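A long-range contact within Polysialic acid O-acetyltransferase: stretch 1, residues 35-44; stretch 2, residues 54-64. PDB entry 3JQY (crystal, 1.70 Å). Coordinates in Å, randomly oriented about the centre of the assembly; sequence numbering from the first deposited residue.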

# COMPACT_ATOMS: atom_id res chain seq x y z
N ASP B 35 33.40 0.53 1.45
CA ASP B 35 33.74 0.58 2.86
C ASP B 35 34.34 1.93 3.22
O ASP B 35 35.43 2.28 2.75
N ASN B 36 33.62 2.70 4.03
CA ASN B 36 34.08 4.02 4.45
C ASN B 36 34.62 4.07 5.87
O ASN B 36 34.95 5.15 6.38
N GLY B 37 34.70 2.91 6.52
CA GLY B 37 35.13 2.85 7.91
C GLY B 37 36.27 1.87 8.14
O GLY B 37 36.87 1.37 7.19
N SER B 38 36.58 1.62 9.40
CA SER B 38 37.65 0.70 9.76
C SER B 38 37.12 -0.53 10.49
O SER B 38 36.07 -0.49 11.12
N GLY B 39 37.87 -1.63 10.40
CA GLY B 39 37.59 -2.83 11.16
C GLY B 39 36.41 -3.63 10.65
O GLY B 39 36.02 -4.61 11.28
N ASN B 40 35.83 -3.23 9.52
CA ASN B 40 34.66 -3.91 8.98
C ASN B 40 34.98 -5.27 8.37
O ASN B 40 36.06 -5.46 7.81
N VAL B 41 34.04 -6.20 8.47
CA VAL B 41 34.24 -7.55 7.97
C VAL B 41 33.04 -8.05 7.18
O VAL B 41 31.91 -7.94 7.63
N PHE B 42 33.30 -8.59 5.99
CA PHE B 42 32.28 -9.22 5.18
C PHE B 42 32.74 -10.64 4.93
O PHE B 42 33.79 -10.86 4.31
N VAL B 43 32.00 -11.61 5.45
CA VAL B 43 32.30 -13.02 5.22
C VAL B 43 31.18 -13.61 4.38
O VAL B 43 30.02 -13.59 4.79
N CYS B 44 31.52 -14.10 3.20
CA CYS B 44 30.50 -14.55 2.26
C CYS B 44 30.80 -15.95 1.75
O CYS B 44 31.88 -16.21 1.23
N LYS B 54 24.73 -5.46 -2.99
CA LYS B 54 25.61 -4.40 -2.52
C LYS B 54 25.74 -4.38 -0.99
O LYS B 54 24.77 -4.61 -0.28
N VAL B 55 26.95 -4.12 -0.51
CA VAL B 55 27.16 -3.87 0.90
C VAL B 55 27.87 -2.52 1.04
O VAL B 55 28.83 -2.23 0.32
N GLN B 56 27.36 -1.71 1.95
CA GLN B 56 27.88 -0.37 2.19
C GLN B 56 28.18 -0.24 3.68
O GLN B 56 27.27 -0.34 4.50
N PHE B 57 29.44 -0.03 4.02
CA PHE B 57 29.83 0.18 5.41
C PHE B 57 30.04 1.68 5.63
O PHE B 57 31.04 2.24 5.17
N ASN B 58 29.11 2.32 6.33
CA ASN B 58 29.25 3.73 6.70
C ASN B 58 29.50 3.84 8.20
O ASN B 58 28.77 4.52 8.92
N GLY B 59 30.54 3.15 8.66
CA GLY B 59 30.87 3.10 10.07
C GLY B 59 31.96 2.08 10.32
O GLY B 59 32.53 1.54 9.38
N ASN B 60 32.24 1.81 11.59
CA ASN B 60 33.35 0.94 11.96
C ASN B 60 32.92 -0.33 12.68
O ASN B 60 31.87 -0.37 13.33
N ASN B 61 33.76 -1.36 12.59
CA ASN B 61 33.59 -2.57 13.38
C ASN B 61 32.25 -3.24 13.17
O ASN B 61 31.64 -3.75 14.11
N ASN B 62 31.79 -3.22 11.92
CA ASN B 62 30.56 -3.91 11.54
C ASN B 62 30.89 -5.28 10.98
O ASN B 62 32.01 -5.53 10.55
N LYS B 63 29.91 -6.18 11.00
CA LYS B 63 30.10 -7.50 10.40
C LYS B 63 28.88 -7.96 9.62
O LYS B 63 27.76 -7.93 10.12
N LEU B 64 29.12 -8.39 8.38
CA LEU B 64 28.11 -9.04 7.56
C LEU B 64 28.56 -10.47 7.28
O LEU B 64 29.67 -10.68 6.78

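The two stretches run alongside each other in parallel register, Asp35 beside Phe57 at one end and Phe42 beside Leu64 at the other, and bury 790 Å² between them. Much of the backbone polarity is satisfied across the gap. Asn36 N donates to Phe57 O (2.9 Å), and further along Val41 sits between two partners: its N donates to Asn62 O (3.0 Å), while its O accepts from Leu64 N (2.9 Å). Val43 N then reaches Leu64 O at 2.8 Å.

Between these ladders the loops are held by a mixture of main-chain and side-chain bonds. Asn60 (chi1 m) leaves its CA sideways, but its end comes nearer to stretch 1, where OD1 accepts from Ser38 N at 2.9 Å; the carbonyl of the same serine, Ser38 O, accepts from Asn61 N at 2.9 Å. Gly37 passes so close that its CA lies 3.3 Å from Gly59 O, in a CA-H...O contact, and 3.2 Å from Asn60 OD1. A CB here would collide with both oxygens. Asp35 (t) serves its own stretch, its OD1 accepting from Gly37 N at 2.9 Å.

Water completes the loop contacts. One water bonds Ser38 OG (2.6 Å; the serine is in the p rotamer) and accepts a weak bond from Asn61 ND2 (3.0 Å). A second donates to both Gly39 O (2.7 Å) and Asn62 O (2.9 Å), so that Asn62 O serves this water as well as Val41 N.

Phe57 (m) is buried and gives up 96 Å² to stretch 1. Asn40 (m) lays its CB over one face of the ring, 3.7 Å from the centroid and 12° off the normal, a CH-pi contact; the orientation of the Asn40 amide remains open. Phe42 CB meets the ring edge, 4.2 Å from Phe57 CZ. Phe42 (t) shares the sheet face of Asp35, Phe57 and Leu64, and its own ring extends the apolar cluster: Phe42 CE1 packs 3.4 Å from Leu64 CD2, with Leu64 in chi1 t, chi2 p, and Phe42 CD2 lies 4.2 Å from CG1 of Val55, which is in the p rotamer.

On the other face, Val41 (t) lies beside Lys63, whose side chain is extended with all four chi angles t. The contact is through the aliphatic part, Val41 CB to Lys63 CG at 4.1 Å, and continues to Val43 CG2, 4.3 Å from Lys63 CE. Near the other end, Asn58 OD1 accepts a weak bond from Gln56 NE2 (3.0 Å) and lies 3.1 Å from Asn36 ND2.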

# COMPACT_ATOMS: atom_id res chain seq x y z
CB ASP B 35 34.71 -0.56 3.19
CG ASP B 35 34.97 -0.71 4.68
OD1 ASP B 35 34.61 0.21 5.44
OD2 ASP B 35 35.54 -1.75 5.07
CB ASN B 36 32.95 5.05 4.31
CG ASN B 36 32.44 5.17 2.89
OD1 ASN B 36 33.08 4.71 1.94
ND2 ASN B 36 31.28 5.79 2.74
CB SER B 38 38.68 1.41 10.64
OG SER B 38 38.09 1.82 11.86
CB ASN B 40 33.97 -3.02 7.94
CG ASN B 40 33.46 -1.73 8.53
OD1 ASN B 40 33.73 -0.64 8.00
ND2 ASN B 40 32.74 -1.83 9.64
CB VAL B 41 34.51 -8.53 9.13
CG1 VAL B 41 34.56 -9.95 8.63
CG2 VAL B 41 35.82 -8.16 9.84
CB PHE B 42 32.12 -8.44 3.86
CG PHE B 42 31.16 -9.06 2.88
CD1 PHE B 42 30.07 -9.81 3.30
CD2 PHE B 42 31.34 -8.87 1.52
CE1 PHE B 42 29.19 -10.36 2.39
CE2 PHE B 42 30.46 -9.43 0.60
CZ PHE B 42 29.38 -10.16 1.04
CB VAL B 43 32.40 -13.80 6.54
CG1 VAL B 43 32.70 -15.27 6.27
CG2 VAL B 43 33.48 -13.19 7.44
CB CYS B 44 30.42 -13.58 1.08
SG CYS B 44 28.94 -13.77 0.07
CB LYS B 54 25.08 -3.04 -3.00
CG LYS B 54 25.09 -2.89 -4.52
CD LYS B 54 23.92 -2.05 -5.03
CE LYS B 54 23.86 -0.69 -4.35
NZ LYS B 54 25.14 0.06 -4.48
CB VAL B 55 27.95 -5.00 1.60
CG1 VAL B 55 29.29 -5.20 0.93
CG2 VAL B 55 28.14 -4.69 3.08
CB GLN B 56 26.84 0.68 1.77
CG GLN B 56 27.24 2.11 2.07
CD GLN B 56 28.22 2.66 1.08
OE1 GLN B 56 28.00 2.60 -0.13
NE2 GLN B 56 29.33 3.21 1.57
CB PHE B 57 31.15 -0.54 5.73
CG PHE B 57 31.06 -2.05 5.70
CD1 PHE B 57 30.48 -2.75 6.75
CD2 PHE B 57 31.61 -2.77 4.65
CE1 PHE B 57 30.42 -4.13 6.74
CE2 PHE B 57 31.56 -4.16 4.64
CZ PHE B 57 30.96 -4.84 5.68
CB ASN B 58 27.98 4.52 6.35
CG ASN B 58 27.80 4.73 4.86
OD1 ASN B 58 28.75 4.73 4.09
ND2 ASN B 58 26.55 4.92 4.45
CB ASN B 60 34.32 1.72 12.86
CG ASN B 60 34.69 3.07 12.29
OD1 ASN B 60 34.93 3.21 11.10
ND2 ASN B 60 34.74 4.09 13.16
CB ASN B 61 33.81 -2.27 14.86
CG ASN B 61 35.20 -1.72 15.13
OD1 ASN B 61 35.37 -0.84 15.97
ND2 ASN B 61 36.18 -2.22 14.40
CB ASN B 62 29.82 -3.11 10.47
CG ASN B 62 29.45 -1.73 10.94
OD1 ASN B 62 30.02 -0.73 10.50
ND2 ASN B 62 28.50 -1.65 11.85
CB LYS B 63 30.48 -8.53 11.46
CG LYS B 63 31.00 -9.85 10.86
CD LYS B 63 31.53 -10.79 11.93
CE LYS B 63 32.10 -12.07 11.33
NZ LYS B 63 32.60 -12.99 12.39
CB LEU B 64 27.92 -8.30 6.23
CG LEU B 64 27.07 -9.01 5.17
CD1 LEU B 64 25.66 -9.24 5.69
CD2 LEU B 64 27.04 -8.21 3.88
O HOH W 1 38.05 0.03 13.80
O HOH W 2 34.11 -6.17 12.47